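Local coordinates for protein histidyl-trna synthetase (Thermus thermophilus, PDB 1H4V) that catalyses the ATP-dependent attachment of L-histidine to its cognate transfer RNA, working as a homodimeric class II aminoacyl-tRNA synthetase, at residues 48-53 and 83-88; 133-138 and 285-290. One frame throughout, in Å; residues are numbered along the deposited sequence.

Contact 1. Residues 48-53 and 83-88; sequences QVFEKG and TAAMVR
The ring of Phe50 comes obliquely against the start of helix 83-92, its CD2 4.0 Å from Ala84 CB and its CE2 4.1 Å from Ala85 N. One of its faces is covered from within its own segment, where Val49 CG1 stands 4.0 Å above the plane and over the centre. Phe50 reaches the helix because its CG lies anti to the carbonyl carbon (chi1 -59°), although its CB sets off at an angle to the helix.

Ala84 points its methyl toward the loop, where CB comes within 3.5 Å of Val49 O and also meets the ring. A residue as small as alanine suits this place, since the loop backbone itself rests on it. Ala85 adds a looser touch, its CB 4.3 Å from Phe50 CZ. One turn after Ala84, the aliphatic part of Arg88 takes over: its CG packs 4.2 Å from Val49 CG2. The branched valine thus serves both the phenylalanine face and the arginine stem, in a buried, apolar contact with no hydrogen bond across it.

The charged end of Arg88 turns to Glu45, Glu92 and, across the dimer interface, Asp11 of the second subunit. Val49 likewise packs on Ala3 of that subunit. The loop follows strand 44-46, of the small antiparallel sheet, and lies against the start of helix 83-92, which packs through Thr83 and Met86 on strand 123-132 and through Thr83 and Val87 on helix 291-294.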
loop_
_atom_site.group_PDB
_atom_site.type_symbol
_atom_site.label_atom_id
_atom_site.label_comp_id
_atom_site.label_asym_id
_atom_site.label_seq_id
_atom_site.Cartn_x
_atom_site.Cartn_y
_atom_site.Cartn_z
ATOM N N GLN A 48 -0.395 -17.831 15.953
ATOM C CA GLN A 48 0.096 -19.137 15.527
ATOM C C GLN A 48 0.563 -19.174 14.073
ATOM O O GLN A 48 1.355 -20.026 13.697
ATOM C CB GLN A 48 -0.976 -20.204 15.757
ATOM C CG GLN A 48 -2.292 -19.933 15.065
ATOM C CD GLN A 48 -3.328 -20.988 15.393
ATOM O OE1 GLN A 48 -3.106 -22.181 15.172
ATOM N NE2 GLN A 48 -4.467 -20.558 15.924
ATOM N N VAL A 49 0.082 -18.247 13.255
ATOM C CA VAL A 49 0.486 -18.232 11.860
ATOM C C VAL A 49 1.983 -17.984 11.769
ATOM O O VAL A 49 2.675 -18.559 10.921
ATOM C CB VAL A 49 -0.260 -17.136 11.087
ATOM C CG1 VAL A 49 0.354 -16.939 9.716
ATOM C CG2 VAL A 49 -1.719 -17.518 10.960
ATOM N N PHE A 50 2.482 -17.169 12.694
ATOM C CA PHE A 50 3.890 -16.802 12.705
ATOM C C PHE A 50 4.819 -17.510 13.675
ATOM O O PHE A 50 6.002 -17.177 13.729
ATOM C CB PHE A 50 3.998 -15.283 12.877
ATOM C CG PHE A 50 3.302 -14.511 11.787
ATOM C CD1 PHE A 50 2.218 -13.691 12.075
ATOM C CD2 PHE A 50 3.716 -14.632 10.464
ATOM C CE1 PHE A 50 1.558 -13.005 11.061
ATOM C CE2 PHE A 50 3.062 -13.953 9.451
ATOM C CZ PHE A 50 1.984 -13.138 9.744
ATOM N N GLU A 51 4.305 -18.474 14.439
ATOM C CA GLU A 51 5.153 -19.228 15.367
ATOM C C GLU A 51 5.953 -20.231 14.527
ATOM O O GLU A 51 5.405 -20.881 13.638
ATOM C CB GLU A 51 4.296 -19.931 16.427
ATOM C CG GLU A 51 3.467 -18.950 17.268
ATOM C CD GLU A 51 2.681 -19.618 18.391
ATOM O OE1 GLU A 51 1.960 -20.606 18.117
ATOM O OE2 GLU A 51 2.776 -19.146 19.550
ATOM N N LYS A 52 7.252 -20.343 14.797
ATOM C CA LYS A 52 8.117 -21.229 14.020
ATOM C C LYS A 52 8.261 -22.664 14.514
ATOM O O LYS A 52 8.899 -23.485 13.853
ATOM C CB LYS A 52 9.508 -20.606 13.895
ATOM C CG LYS A 52 9.481 -19.162 13.440
ATOM C CD LYS A 52 8.681 -19.003 12.163
ATOM C CE LYS A 52 8.549 -17.541 11.781
ATOM N NZ LYS A 52 7.632 -17.368 10.622
ATOM N N GLY A 53 7.678 -22.973 15.665
ATOM C CA GLY A 53 7.791 -24.323 16.188
ATOM C C GLY A 53 8.155 -24.325 17.658
ATOM O O GLY A 53 8.446 -23.277 18.233
ATOM N N THR A 83 6.189 -14.767 4.020
ATOM C CA THR A 83 6.021 -16.175 3.637
ATOM C C THR A 83 4.902 -16.950 4.314
ATOM O O THR A 83 4.052 -17.510 3.626
ATOM C CB THR A 83 7.338 -16.974 3.807
ATOM O OG1 THR A 83 8.411 -16.274 3.157
ATOM C CG2 THR A 83 7.201 -18.365 3.163
ATOM N N ALA A 84 4.894 -16.992 5.647
ATOM C CA ALA A 84 3.849 -17.719 6.363
ATOM C C ALA A 84 2.451 -17.202 6.015
ATOM O O ALA A 84 1.510 -17.985 5.886
ATOM C CB ALA A 84 4.074 -17.638 7.869
ATOM N N ALA A 85 2.318 -15.888 5.868
ATOM C CA ALA A 85 1.030 -15.280 5.529
ATOM C C ALA A 85 0.578 -15.707 4.136
ATOM O O ALA A 85 -0.601 -15.961 3.907
ATOM C CB ALA A 85 1.130 -13.766 5.593
ATOM N N MET A 86 1.522 -15.786 3.206
ATOM C CA MET A 86 1.202 -16.186 1.838
ATOM C C MET A 86 0.830 -17.655 1.778
ATOM O O MET A 86 -0.123 -18.016 1.090
ATOM C CB MET A 86 2.376 -15.860 0.906
ATOM C CG MET A 86 2.566 -14.350 0.806
ATOM S SD MET A 86 4.114 -13.778 0.135
ATOM C CE MET A 86 3.733 -13.870 -1.638
ATOM N N VAL A 87 1.566 -18.490 2.507
ATOM C CA VAL A 87 1.265 -19.924 2.560
ATOM C C VAL A 87 -0.119 -20.101 3.190
ATOM O O VAL A 87 -0.912 -20.928 2.745
ATOM C CB VAL A 87 2.285 -20.700 3.423
ATOM C CG1 VAL A 87 1.793 -22.132 3.644
ATOM C CG2 VAL A 87 3.645 -20.711 2.750
ATOM N N ARG A 88 -0.403 -19.304 4.220
ATOM C CA ARG A 88 -1.686 -19.354 4.908
ATOM C C ARG A 88 -2.802 -18.967 3.939
ATOM O O ARG A 88 -3.923 -19.465 4.037
ATOM C CB ARG A 88 -1.664 -18.414 6.120
ATOM C CG ARG A 88 -2.854 -18.533 7.084
ATOM C CD ARG A 88 -4.079 -17.791 6.559
ATOM N NE ARG A 88 -3.783 -16.382 6.317
ATOM C CZ ARG A 88 -4.412 -15.629 5.423
ATOM N NH1 ARG A 88 -5.379 -16.144 4.682
ATOM N NH2 ARG A 88 -4.058 -14.368 5.254
#

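Contact 2. Residues 133-138 and 285-290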
loop_
_atom_site.group_PDB
_atom_site.type_symbol
_atom_site.label_atom_id
_atom_site.label_comp_id
_atom_site.label_asym_id
_atom_site.label_seq_id
_atom_site.Cartn_x
_atom_site.Cartn_y
_atom_site.Cartn_z
ATOM N N GLY A 133 3.964 -25.237 -4.492
ATOM C CA GLY A 133 3.414 -26.408 -5.145
ATOM C C GLY A 133 4.358 -27.318 -5.902
ATOM O O GLY A 133 3.942 -28.373 -6.367
ATOM N N SER A 134 5.622 -26.948 -6.028
ATOM C CA SER A 134 6.542 -27.793 -6.768
ATOM C C SER A 134 7.943 -27.879 -6.178
ATOM O O SER A 134 8.445 -26.926 -5.587
ATOM C CB SER A 134 6.625 -27.311 -8.219
ATOM O OG SER A 134 7.548 -28.094 -8.953
ATOM N N GLU A 135 8.574 -29.034 -6.366
ATOM C CA GLU A 135 9.925 -29.280 -5.876
ATOM C C GLU A 135 10.947 -29.092 -7.005
ATOM O O GLU A 135 12.158 -29.136 -6.778
ATOM C CB GLU A 135 10.021 -30.709 -5.332
ATOM C CG GLU A 135 11.403 -31.084 -4.846
ATOM C CD GLU A 135 11.766 -30.393 -3.542
ATOM O OE1 GLU A 135 12.970 -30.154 -3.311
ATOM O OE2 GLU A 135 10.847 -30.102 -2.746
ATOM N N ASN A 136 10.448 -28.881 -8.220
ATOM C CA ASN A 136 11.299 -28.701 -9.396
ATOM C C ASN A 136 12.395 -27.645 -9.205
ATOM O O ASN A 136 12.109 -26.499 -8.885
ATOM C CB ASN A 136 10.440 -28.335 -10.606
ATOM C CG ASN A 136 11.158 -28.583 -11.910
ATOM O OD1 ASN A 136 12.241 -28.054 -12.145
ATOM N ND2 ASN A 136 10.562 -29.412 -12.767
ATOM N N PRO A 137 13.669 -28.030 -9.401
ATOM C CA PRO A 137 14.816 -27.125 -9.249
ATOM C C PRO A 137 14.800 -25.911 -10.172
ATOM O O PRO A 137 15.519 -24.929 -9.946
ATOM C CB PRO A 137 16.020 -28.042 -9.484
ATOM C CG PRO A 137 15.470 -29.118 -10.349
ATOM C CD PRO A 137 14.122 -29.387 -9.752
ATOM N N ILE A 138 13.988 -25.977 -11.219
ATOM C CA ILE A 138 13.870 -24.848 -12.121
ATOM C C ILE A 138 13.299 -23.664 -11.328
ATOM O O ILE A 138 13.701 -22.527 -11.527
ATOM C CB ILE A 138 12.946 -25.188 -13.329
ATOM C CG1 ILE A 138 13.737 -26.000 -14.361
ATOM C CG2 ILE A 138 12.392 -23.918 -13.959
ATOM C CD1 ILE A 138 12.895 -26.584 -15.496
ATOM N N GLY A 285 16.536 -15.786 0.125
ATOM C CA GLY A 285 15.457 -16.721 0.374
ATOM C C GLY A 285 15.852 -18.166 0.188
ATOM O O GLY A 285 16.969 -18.566 0.487
ATOM N N GLY A 286 14.920 -18.960 -0.313
ATOM C CA GLY A 286 15.207 -20.362 -0.514
ATOM C C GLY A 286 13.967 -21.216 -0.402
ATOM O O GLY A 286 12.853 -20.707 -0.303
ATOM N N ARG A 287 14.179 -22.526 -0.412
ATOM C CA ARG A 287 13.104 -23.502 -0.348
ATOM C C ARG A 287 12.688 -23.760 1.102
ATOM O O ARG A 287 13.525 -23.745 2.009
ATOM C CB ARG A 287 13.584 -24.776 -1.056
ATOM C CG ARG A 287 12.589 -25.912 -1.145
ATOM C CD ARG A 287 13.081 -26.926 -2.168
ATOM N NE ARG A 287 12.916 -26.444 -3.542
ATOM C CZ ARG A 287 11.738 -26.369 -4.160
ATOM N NH1 ARG A 287 10.627 -26.743 -3.531
ATOM N NH2 ARG A 287 11.659 -25.930 -5.409
ATOM N N TYR A 288 11.395 -23.985 1.316
ATOM C CA TYR A 288 10.854 -24.213 2.659
ATOM C C TYR A 288 9.675 -25.176 2.649
ATOM O O TYR A 288 8.568 -24.820 3.062
ATOM C CB TYR A 288 10.396 -22.888 3.246
ATOM C CG TYR A 288 9.503 -22.122 2.302
ATOM C CD1 TYR A 288 8.142 -22.422 2.191
ATOM C CD2 TYR A 288 10.027 -21.121 1.482
ATOM C CE1 TYR A 288 7.333 -21.751 1.290
ATOM C CE2 TYR A 288 9.226 -20.445 0.577
ATOM C CZ TYR A 288 7.883 -20.767 0.484
ATOM O OH TYR A 288 7.098 -20.124 -0.435
ATOM N N ASP A 289 9.926 -26.404 2.224
ATOM C CA ASP A 289 8.888 -27.420 2.111
ATOM C C ASP A 289 8.026 -27.833 3.315
ATOM O O ASP A 289 6.915 -28.320 3.117
ATOM C CB ASP A 289 9.502 -28.661 1.453
ATOM C CG ASP A 289 10.082 -28.354 0.068
ATOM O OD1 ASP A 289 10.749 -29.234 -0.513
ATOM O OD2 ASP A 289 9.871 -27.225 -0.436
ATOM N N GLY A 290 8.486 -27.638 4.546
ATOM C CA GLY A 290 7.666 -28.050 5.679
ATOM C C GLY A 290 6.818 -27.007 6.405
ATOM O O GLY A 290 6.202 -27.306 7.430
#
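Arg287 leaves strand 281-287 with CG anti to its backbone N (chi1 -178°) and turns at chi3 (-74°), a bend that carries NE round toward the loop 133-136. Glu135 also has CG anti to its backbone N, and its bend at chi2 (72°) swings CD back toward Arg287. Its OE1 then lies 3.4 Å from Arg287 CD, beside the stem rather than at the tip.

The guanidinium is gripped by both backbone and carboxylates. Arg287 NH1 donates to Ser134 O at 3.0 Å, near the guanidinium plane, and NH2 adds a weak second bond to the same oxygen while forming a salt bridge with Asp140. Glu135 O sits 3.5 Å above one face, toward the rim. In the plane, NH1 also reaches Asp289 OD2 at 3.2 Å, on the syn lone pair. Glu135 OE2 adds charge alone, from well out of the plane, and its modelled place is doubtful.

The arginine belongs to the Gly-Gly-Gly-Arg-Tyr-Asp-Gly sequence characteristic of histidyl-tRNA synthetases, here closing a strand of the large mixed class II sheet. A leucine in its place would probably leave Ser134 O without these donors and the carboxylates of Asp140 and Asp289 without their positive mate.

Arg266 pairs with Glu135, and Gly302 N donates to Asp289. On the loop side, Ser134 OG accepts from Asn136 N in an ST turn, and Asn136, the N-cap of helix 137-153, takes Ile138 N on an OD1 lone pair at 2.9 Å.

Contacts 1 and 2 follow one another along the chain, the first closing before the second opens, and their centres lie about 16 Å apart. Tyr288 bridges them: its CZ is 3.7 Å from Thr83 CG2 and its CE1 4.1 Å from Val87 CG2, so the residue right after Arg287 packs on the helix against which the loop of contact 1 lies. The two differ in character, contact 1 being apolar between its segments and contact 2 a network of charges and carbonyl groups. All four segments belong to the catalytic region of this ligand-free enzyme, and both contacts also touch the second subunit of the dimer.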